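Long-range contact in peptidase S15/CocE/NonD (Thaumarchaeota archaeon SCGC AB-539-E09, PDB 4PF1), which probably acts as a serine aminopeptidase of the alpha/beta-hydrolase fold, removing residues from the amino ends of peptides: residues S499-W511 and G523-R536. Residues are numbered along the deposited sequence; the frame is centred on the assembly and turned at random.
Sequences SDADWVVKIIDVW and GYQQMLSADIFRGR
An antiparallel beta hairpin in the C-terminal non-catalytic domain pairs strand 502-510 with strand 525-534, the latter an outermost strand of a four-stranded sheet within the chain. Backbone bonds run from A501 and G535 to W511 and Y524, interrupted by a classic bulge where L528 and S529 both face I507. There I507 O accepts L528 N at 2.9 Å and, weakly, S529 N, while S529 O receives I507 N.

At the end of the hairpin remote from its loop, R534 grips D502 side-on: NE meets OD1 at 2.9 Å and NH2 meets OD2 at 2.8 Å, each on a syn lone pair, with carboxylate and guanidinium only 4° from coplanar. The arginine chain starts with CG trans to its own backbone N (chi1 -170°), then bends at chi2 and chi3, which folds the guanidinium back onto the neighbouring strand; NH1 is left to bridge to D585. A lysine in place of R534 would probably lose this flat two-point grip on D502 and be unable to hold D502 and D585 in the same way. Farther out, R536 NH2 reaches D500 OD2 at 2.8 Å, a single bond bent to 147°.

Between the ends, on the face of V504, the contact is mostly between carbon atoms and a thioether: V504 CG2 packs against I532 CD1 at 3.7 Å, and the alkyl part of K506 crosses M527 SD before its amine reaches Q461 and Q577. Near the hairpin loop, Y524 CD2 lies 3.5 Å above one face of the W511 indole, toward its rim, while Q526 OE1 takes W511 NE1 in the ring plane at 3.2 Å. One indole is thus held by face and edge together, whereas paired charges tie the opposite end of this largely buried hairpin.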
ATOM      1  N   SER A 499     -30.827 -37.254   1.656  1.00 15.27           N
ATOM      2  CA  SER A 499     -30.276 -38.520   2.173  1.00 14.95           C
ATOM      3  C   SER A 499     -28.775 -38.415   2.508  1.00 18.59           C
ATOM      4  O   SER A 499     -28.166 -39.400   2.937  1.00 17.53           O
ATOM      5  CB  SER A 499     -30.532 -39.673   1.206  1.00 17.16           C
ATOM      6  OG  SER A 499     -30.449 -39.281  -0.153  1.00 24.21           O
ATOM      7  N   ASP A 500     -28.199 -37.213   2.344  1.00 15.89           N
ATOM      8  CA  ASP A 500     -26.811 -36.901   2.707  1.00 15.35           C
ATOM      9  C   ASP A 500     -26.701 -35.399   2.975  1.00 19.28           C
ATOM     10  O   ASP A 500     -27.554 -34.637   2.514  1.00 18.24           O
ATOM     11  CB  ASP A 500     -25.810 -37.356   1.618  1.00 16.92           C
ATOM     12  CG  ASP A 500     -24.386 -37.600   2.125  1.00 25.37           C
ATOM     13  OD1 ASP A 500     -24.056 -37.128   3.241  1.00 25.85           O
ATOM     14  OD2 ASP A 500     -23.600 -38.239   1.399  1.00 28.14           O
ATOM     15  N   ALA A 501     -25.700 -34.981   3.783  1.00 16.16           N
ATOM     16  CA  ALA A 501     -25.507 -33.569   4.141  1.00 15.84           C
ATOM     17  C   ALA A 501     -24.158 -33.319   4.761  1.00 18.96           C
ATOM     18  O   ALA A 501     -23.629 -34.181   5.451  1.00 18.71           O
ATOM     19  CB  ALA A 501     -26.590 -33.116   5.118  1.00 16.68           C
ATOM     20  N   ASP A 502     -23.627 -32.112   4.549  1.00 15.08           N
ATOM     21  CA  ASP A 502     -22.422 -31.612   5.203  1.00 14.54           C
ATOM     22  C   ASP A 502     -22.857 -30.612   6.247  1.00 19.02           C
ATOM     23  O   ASP A 502     -23.795 -29.851   5.999  1.00 18.67           O
ATOM     24  CB  ASP A 502     -21.471 -30.946   4.190  1.00 15.86           C
ATOM     25  CG  ASP A 502     -20.581 -31.900   3.423  1.00 23.02           C
ATOM     26  OD1 ASP A 502     -20.537 -33.093   3.786  1.00 23.83           O
ATOM     27  OD2 ASP A 502     -19.939 -31.456   2.452  1.00 26.65           O
ATOM     28  N   TRP A 503     -22.226 -30.625   7.425  1.00 15.26           N
ATOM     29  CA  TRP A 503     -22.581 -29.677   8.468  1.00 14.81           C
ATOM     30  C   TRP A 503     -21.337 -28.919   8.913  1.00 18.03           C
ATOM     31  O   TRP A 503     -20.395 -29.518   9.437  1.00 17.43           O
ATOM     32  CB  TRP A 503     -23.280 -30.370   9.655  1.00 13.81           C
ATOM     33  CG  TRP A 503     -24.527 -31.125   9.280  1.00 15.14           C
ATOM     34  CD1 TRP A 503     -24.640 -32.468   9.077  1.00 18.33           C
ATOM     35  CD2 TRP A 503     -25.831 -30.572   9.042  1.00 15.20           C
ATOM     36  NE1 TRP A 503     -25.936 -32.792   8.747  1.00 18.00           N
ATOM     37  CE2 TRP A 503     -26.688 -31.647   8.716  1.00 19.33           C
ATOM     38  CE3 TRP A 503     -26.367 -29.272   9.101  1.00 16.44           C
ATOM     39  CZ2 TRP A 503     -28.051 -31.464   8.442  1.00 19.00           C
ATOM     40  CZ3 TRP A 503     -27.718 -29.090   8.831  1.00 18.19           C
ATOM     41  CH2 TRP A 503     -28.541 -30.175   8.491  1.00 19.31           C
ATOM     42  N   VAL A 504     -21.316 -27.608   8.636  1.00 14.15           N
ATOM     43  CA  VAL A 504     -20.221 -26.708   9.003  1.00 13.41           C
ATOM     44  C   VAL A 504     -20.609 -25.983  10.289  1.00 16.52           C
ATOM     45  O   VAL A 504     -21.672 -25.361  10.341  1.00 16.87           O
ATOM     46  CB  VAL A 504     -19.888 -25.697   7.864  1.00 16.90           C
ATOM     47  CG1 VAL A 504     -18.733 -24.777   8.256  1.00 16.54           C
ATOM     48  CG2 VAL A 504     -19.595 -26.405   6.549  1.00 16.58           C
ATOM     49  N   VAL A 505     -19.770 -26.080  11.329  1.00 11.15           N
ATOM     50  CA  VAL A 505     -20.016 -25.394  12.595  1.00 10.47           C
ATOM     51  C   VAL A 505     -18.875 -24.410  12.829  1.00 12.55           C
ATOM     52  O   VAL A 505     -17.713 -24.809  12.801  1.00 10.49           O
ATOM     53  CB  VAL A 505     -20.206 -26.371  13.799  1.00 14.52           C
ATOM     54  CG1 VAL A 505     -20.434 -25.603  15.102  1.00 14.12           C
ATOM     55  CG2 VAL A 505     -21.360 -27.344  13.548  1.00 14.74           C
ATOM     56  N   LYS A 506     -19.209 -23.120  13.041  1.00  9.52           N
ATOM     57  CA  LYS A 506     -18.205 -22.080  13.289  1.00  9.12           C
ATOM     58  C   LYS A 506     -18.397 -21.417  14.643  1.00 13.47           C
ATOM     59  O   LYS A 506     -19.524 -21.045  14.984  1.00 13.87           O
ATOM     60  CB  LYS A 506     -18.260 -20.981  12.216  1.00 10.39           C
ATOM     61  CG  LYS A 506     -18.283 -21.436  10.775  1.00 13.71           C
ATOM     62  CD  LYS A 506     -18.347 -20.204   9.893  1.00 17.37           C
ATOM     63  CE  LYS A 506     -18.862 -20.496   8.523  1.00 20.97           C
ATOM     64  NZ  LYS A 506     -19.351 -19.260   7.853  1.00 23.97           N
ATOM     65  N   ILE A 507     -17.297 -21.214  15.391  1.00  9.66           N
ATOM     66  CA  ILE A 507     -17.303 -20.437  16.636  1.00 10.10           C
ATOM     67  C   ILE A 507     -16.660 -19.102  16.300  1.00 13.92           C
ATOM     68  O   ILE A 507     -15.584 -19.072  15.697  1.00 13.21           O
ATOM     69  CB  ILE A 507     -16.609 -21.158  17.833  1.00 13.31           C
ATOM     70  CG1 ILE A 507     -17.457 -22.348  18.318  1.00 14.21           C
ATOM     71  CG2 ILE A 507     -16.319 -20.170  18.996  1.00 13.36           C
ATOM     72  CD1 ILE A 507     -16.733 -23.278  19.193  1.00 21.60           C
ATOM     73  N   ILE A 508     -17.329 -18.006  16.639  1.00 10.93           N
ATOM     74  CA  ILE A 508     -16.869 -16.675  16.274  1.00 10.65           C
ATOM     75  C   ILE A 508     -16.832 -15.736  17.485  1.00 14.57           C
ATOM     76  O   ILE A 508     -17.712 -15.788  18.349  1.00 13.11           O
ATOM     77  CB  ILE A 508     -17.809 -16.124  15.148  1.00 13.52           C
ATOM     78  CG1 ILE A 508     -17.526 -16.801  13.787  1.00 13.95           C
ATOM     79  CG2 ILE A 508     -17.776 -14.598  15.030  1.00 13.54           C
ATOM     80  CD1 ILE A 508     -18.782 -17.195  13.023  1.00 19.82           C
ATOM     81  N   ASP A 509     -15.813 -14.859  17.517  1.00 11.17           N
ATOM     82  CA  ASP A 509     -15.726 -13.784  18.482  1.00 10.83           C
ATOM     83  C   ASP A 509     -16.170 -12.516  17.763  1.00 14.72           C
ATOM     84  O   ASP A 509     -15.473 -12.052  16.859  1.00 14.21           O
ATOM     85  CB  ASP A 509     -14.296 -13.647  19.054  1.00 11.92           C
ATOM     86  CG  ASP A 509     -14.126 -12.516  20.072  1.00 14.85           C
ATOM     87  OD1 ASP A 509     -14.753 -11.451  19.892  1.00 14.04           O
ATOM     88  OD2 ASP A 509     -13.329 -12.680  21.011  1.00 18.71           O
ATOM     89  N   VAL A 510     -17.351 -11.994  18.114  1.00 11.72           N
ATOM     90  CA  VAL A 510     -17.870 -10.759  17.523  1.00 11.56           C
ATOM     91  C   VAL A 510     -17.275  -9.580  18.284  1.00 16.27           C
ATOM     92  O   VAL A 510     -17.555  -9.408  19.470  1.00 16.40           O
ATOM     93  CB  VAL A 510     -19.425 -10.693  17.498  1.00 14.93           C
ATOM     94  CG1 VAL A 510     -19.911  -9.477  16.713  1.00 14.59           C
ATOM     95  CG2 VAL A 510     -20.023 -11.968  16.930  1.00 14.40           C
ATOM     96  N   TRP A 511     -16.448  -8.780  17.607  1.00 13.03           N
ATOM     97  CA  TRP A 511     -15.809  -7.611  18.200  1.00 13.48           C
ATOM     98  C   TRP A 511     -16.879  -6.543  18.522  1.00 17.88           C
ATOM     99  O   TRP A 511     -17.955  -6.574  17.914  1.00 18.22           O
ATOM    100  CB  TRP A 511     -14.719  -7.071  17.256  1.00 12.18           C
ATOM    101  CG  TRP A 511     -13.462  -7.905  17.251  1.00 13.29           C
ATOM    102  CD1 TRP A 511     -13.366  -9.248  17.016  1.00 15.90           C
ATOM    103  CD2 TRP A 511     -12.126  -7.443  17.493  1.00 13.38           C
ATOM    104  NE1 TRP A 511     -12.056  -9.650  17.096  1.00 15.07           N
ATOM    105  CE2 TRP A 511     -11.271  -8.564  17.390  1.00 16.94           C
ATOM    106  CE3 TRP A 511     -11.563  -6.186  17.783  1.00 15.16           C
ATOM    107  CZ2 TRP A 511      -9.881  -8.467  17.562  1.00 16.48           C
ATOM    108  CZ3 TRP A 511     -10.187  -6.092  17.953  1.00 16.75           C
ATOM    109  CH2 TRP A 511      -9.362  -7.221  17.839  1.00 17.14           C
ATOM    110  N   GLY A 523     -17.592  -4.444  14.788  1.00 13.99           N
ATOM    111  CA  GLY A 523     -18.564  -5.424  14.307  1.00 13.26           C
ATOM    112  C   GLY A 523     -17.964  -6.694  13.736  1.00 16.38           C
ATOM    113  O   GLY A 523     -18.695  -7.639  13.430  1.00 15.77           O
ATOM    114  N   TYR A 524     -16.625  -6.724  13.598  1.00 13.27           N
ATOM    115  CA  TYR A 524     -15.827  -7.817  13.041  1.00 12.88           C
ATOM    116  C   TYR A 524     -16.213  -9.178  13.654  1.00 16.16           C
ATOM    117  O   TYR A 524     -16.159  -9.364  14.873  1.00 15.72           O
ATOM    118  CB  TYR A 524     -14.328  -7.485  13.237  1.00 14.20           C
ATOM    119  CG  TYR A 524     -13.299  -8.566  12.971  1.00 15.85           C
ATOM    120  CD1 TYR A 524     -13.390  -9.384  11.845  1.00 17.45           C
ATOM    121  CD2 TYR A 524     -12.140  -8.651  13.739  1.00 16.75           C
ATOM    122  CE1 TYR A 524     -12.405 -10.332  11.556  1.00 18.00           C
ATOM    123  CE2 TYR A 524     -11.140  -9.577  13.447  1.00 17.28           C
ATOM    124  CZ  TYR A 524     -11.278 -10.421  12.360  1.00 24.19           C
ATOM    125  OH  TYR A 524     -10.293 -11.343  12.094  1.00 21.48           O
ATOM    126  N   GLN A 525     -16.685 -10.088  12.790  1.00 11.96           N
ATOM    127  CA  GLN A 525     -17.089 -11.441  13.159  1.00 11.43           C
ATOM    128  C   GLN A 525     -15.904 -12.383  12.934  1.00 14.72           C
ATOM    129  O   GLN A 525     -15.868 -13.145  11.960  1.00 13.81           O
ATOM    130  CB  GLN A 525     -18.329 -11.883  12.361  1.00 12.39           C
ATOM    131  CG  GLN A 525     -19.622 -11.223  12.840  1.00 18.68           C
ATOM    132  CD  GLN A 525     -20.847 -11.721  12.105  1.00 24.18           C
ATOM    133  OE1 GLN A 525     -20.844 -12.780  11.478  1.00 16.52           O
ATOM    134  NE2 GLN A 525     -21.945 -10.987  12.216  1.00 13.67           N
ATOM    135  N   GLN A 526     -14.907 -12.277  13.820  1.00 10.72           N
ATOM    136  CA  GLN A 526     -13.662 -13.032  13.751  1.00  9.93           C
ATOM    137  C   GLN A 526     -13.888 -14.516  13.992  1.00 13.74           C
ATOM    138  O   GLN A 526     -14.226 -14.910  15.112  1.00 13.16           O
ATOM    139  CB  GLN A 526     -12.665 -12.484  14.785  1.00 11.07           C
ATOM    140  CG  GLN A 526     -11.288 -13.153  14.740  1.00 16.65           C
ATOM    141  CD  GLN A 526     -10.734 -13.395  16.120  1.00 26.82           C
ATOM    142  OE1 GLN A 526     -10.697 -12.496  16.977  1.00 20.60           O
ATOM    143  NE2 GLN A 526     -10.285 -14.615  16.362  1.00 13.56           N
ATOM    144  N   MET A 527     -13.637 -15.350  12.962  1.00 10.82           N
ATOM    145  CA  MET A 527     -13.724 -16.798  13.119  1.00 10.53           C
ATOM    146  C   MET A 527     -12.628 -17.244  14.089  1.00 14.28           C
ATOM    147  O   MET A 527     -11.516 -16.703  14.047  1.00 13.70           O
ATOM    148  CB  MET A 527     -13.613 -17.516  11.770  1.00 12.30           C
ATOM    149  CG  MET A 527     -14.151 -18.939  11.817  1.00 15.72           C
ATOM    150  SD  MET A 527     -14.631 -19.571  10.197  1.00 19.26           S
ATOM    151  CE  MET A 527     -12.998 -19.882   9.479  1.00 15.28           C
ATOM    152  N   LEU A 528     -12.962 -18.158  15.011  1.00 10.58           N
ATOM    153  CA  LEU A 528     -12.039 -18.582  16.064  1.00 10.55           C
ATOM    154  C   LEU A 528     -11.773 -20.095  16.027  1.00 14.87           C
ATOM    155  O   LEU A 528     -10.631 -20.521  16.205  1.00 13.97           O
ATOM    156  CB  LEU A 528     -12.614 -18.159  17.431  1.00 10.76           C
ATOM    157  CG  LEU A 528     -11.738 -18.391  18.654  1.00 15.57           C
ATOM    158  CD1 LEU A 528     -10.637 -17.341  18.754  1.00 15.34           C
ATOM    159  CD2 LEU A 528     -12.569 -18.396  19.905  1.00 18.03           C
ATOM    160  N   SER A 529     -12.826 -20.894  15.826  1.00 11.79           N
ATOM    161  CA  SER A 529     -12.737 -22.352  15.739  1.00 11.76           C
ATOM    162  C   SER A 529     -13.875 -22.856  14.886  1.00 16.70           C
ATOM    163  O   SER A 529     -15.033 -22.599  15.203  1.00 16.41           O
ATOM    164  CB  SER A 529     -12.777 -22.982  17.128  1.00 15.28           C
ATOM    165  OG  SER A 529     -12.785 -24.397  17.059  1.00 22.65           O
ATOM    166  N   ALA A 530     -13.556 -23.526  13.772  1.00 14.28           N
ATOM    167  CA  ALA A 530     -14.576 -24.009  12.850  1.00 14.23           C
ATOM    168  C   ALA A 530     -14.159 -25.295  12.154  1.00 17.76           C
ATOM    169  O   ALA A 530     -12.982 -25.475  11.837  1.00 17.32           O
ATOM    170  CB  ALA A 530     -14.878 -22.941  11.809  1.00 14.77           C
ATOM    171  N   ASP A 531     -15.129 -26.182  11.896  1.00 13.88           N
ATOM    172  CA  ASP A 531     -14.878 -27.411  11.152  1.00 13.54           C
ATOM    173  C   ASP A 531     -16.138 -27.911  10.453  1.00 15.57           C
ATOM    174  O   ASP A 531     -17.214 -27.327  10.602  1.00 14.65           O
ATOM    175  CB  ASP A 531     -14.250 -28.512  12.028  1.00 15.84           C
ATOM    176  CG  ASP A 531     -13.072 -29.189  11.334  1.00 23.23           C
ATOM    177  OD1 ASP A 531     -13.141 -29.383  10.096  1.00 23.85           O
ATOM    178  OD2 ASP A 531     -12.072 -29.481  12.017  1.00 24.99           O
ATOM    179  N   ILE A 532     -15.982 -28.966   9.646  1.00 11.68           N
ATOM    180  CA  ILE A 532     -17.044 -29.549   8.825  1.00 10.99           C
ATOM    181  C   ILE A 532     -17.147 -31.057   9.080  1.00 15.02           C
ATOM    182  O   ILE A 532     -16.137 -31.721   9.330  1.00 14.40           O
ATOM    183  CB  ILE A 532     -16.771 -29.226   7.314  1.00 13.35           C
ATOM    184  CG1 ILE A 532     -17.871 -29.800   6.372  1.00 13.28           C
ATOM    185  CG2 ILE A 532     -15.355 -29.656   6.882  1.00 13.10           C
ATOM    186  CD1 ILE A 532     -17.829 -29.281   4.916  1.00 11.94           C
ATOM    187  N   PHE A 533     -18.371 -31.592   9.003  1.00 12.36           N
ATOM    188  CA  PHE A 533     -18.623 -33.016   9.161  1.00 12.66           C
ATOM    189  C   PHE A 533     -19.424 -33.526   7.965  1.00 16.88           C
ATOM    190  O   PHE A 533     -20.482 -32.975   7.659  1.00 16.39           O
ATOM    191  CB  PHE A 533     -19.376 -33.291  10.484  1.00 14.89           C
ATOM    192  CG  PHE A 533     -19.429 -34.748  10.896  1.00 17.37           C
ATOM    193  CD1 PHE A 533     -20.262 -35.646  10.236  1.00 21.23           C
ATOM    194  CD2 PHE A 533     -18.683 -35.209  11.974  1.00 19.86           C
ATOM    195  CE1 PHE A 533     -20.301 -36.992  10.609  1.00 22.81           C
ATOM    196  CE2 PHE A 533     -18.743 -36.548  12.362  1.00 23.40           C
ATOM    197  CZ  PHE A 533     -19.548 -37.434  11.674  1.00 22.02           C
ATOM    198  N   ARG A 534     -18.934 -34.587   7.298  1.00 14.41           N
ATOM    199  CA  ARG A 534     -19.664 -35.200   6.186  1.00 14.30           C
ATOM    200  C   ARG A 534     -20.649 -36.214   6.768  1.00 18.72           C
ATOM    201  O   ARG A 534     -20.236 -37.247   7.306  1.00 18.72           O
ATOM    202  CB  ARG A 534     -18.709 -35.832   5.158  1.00 13.45           C
ATOM    203  CG  ARG A 534     -19.409 -36.257   3.867  1.00 18.76           C
ATOM    204  CD  ARG A 534     -18.563 -35.978   2.647  1.00 20.58           C
ATOM    205  NE  ARG A 534     -18.694 -34.594   2.189  1.00 19.11           N
ATOM    206  CZ  ARG A 534     -18.025 -34.084   1.159  1.00 27.70           C
ATOM    207  NH1 ARG A 534     -17.160 -34.831   0.484  1.00 10.77           N
ATOM    208  NH2 ARG A 534     -18.205 -32.819   0.804  1.00 13.92           N
ATOM    209  N   GLY A 535     -21.935 -35.854   6.715  1.00 15.25           N
ATOM    210  CA  GLY A 535     -23.061 -36.579   7.305  1.00 15.45           C
ATOM    211  C   GLY A 535     -23.182 -38.064   7.039  1.00 19.52           C
ATOM    212  O   GLY A 535     -23.741 -38.785   7.870  1.00 19.29           O
ATOM    213  N   ARG A 536     -22.674 -38.540   5.887  1.00 16.13           N
ATOM    214  CA  ARG A 536     -22.718 -39.966   5.529  1.00 16.54           C
ATOM    215  C   ARG A 536     -21.887 -40.835   6.521  1.00 20.84           C
ATOM    216  O   ARG A 536     -22.084 -42.050   6.575  1.00 20.38           O
ATOM    217  CB  ARG A 536     -22.242 -40.184   4.076  1.00 15.86           C
ATOM    218  CG  ARG A 536     -20.751 -39.909   3.868  1.00 20.25           C
ATOM    219  CD  ARG A 536     -20.391 -39.574   2.435  1.00 20.23           C
ATOM    220  NE  ARG A 536     -20.217 -40.765   1.605  1.00 21.65           N
ATOM    221  CZ  ARG A 536     -21.086 -41.161   0.678  1.00 31.32           C
ATOM    222  NH1 ARG A 536     -20.848 -42.250  -0.038  1.00 14.25           N
ATOM    223  NH2 ARG A 536     -22.195 -40.466   0.458  1.00 18.77           N
TER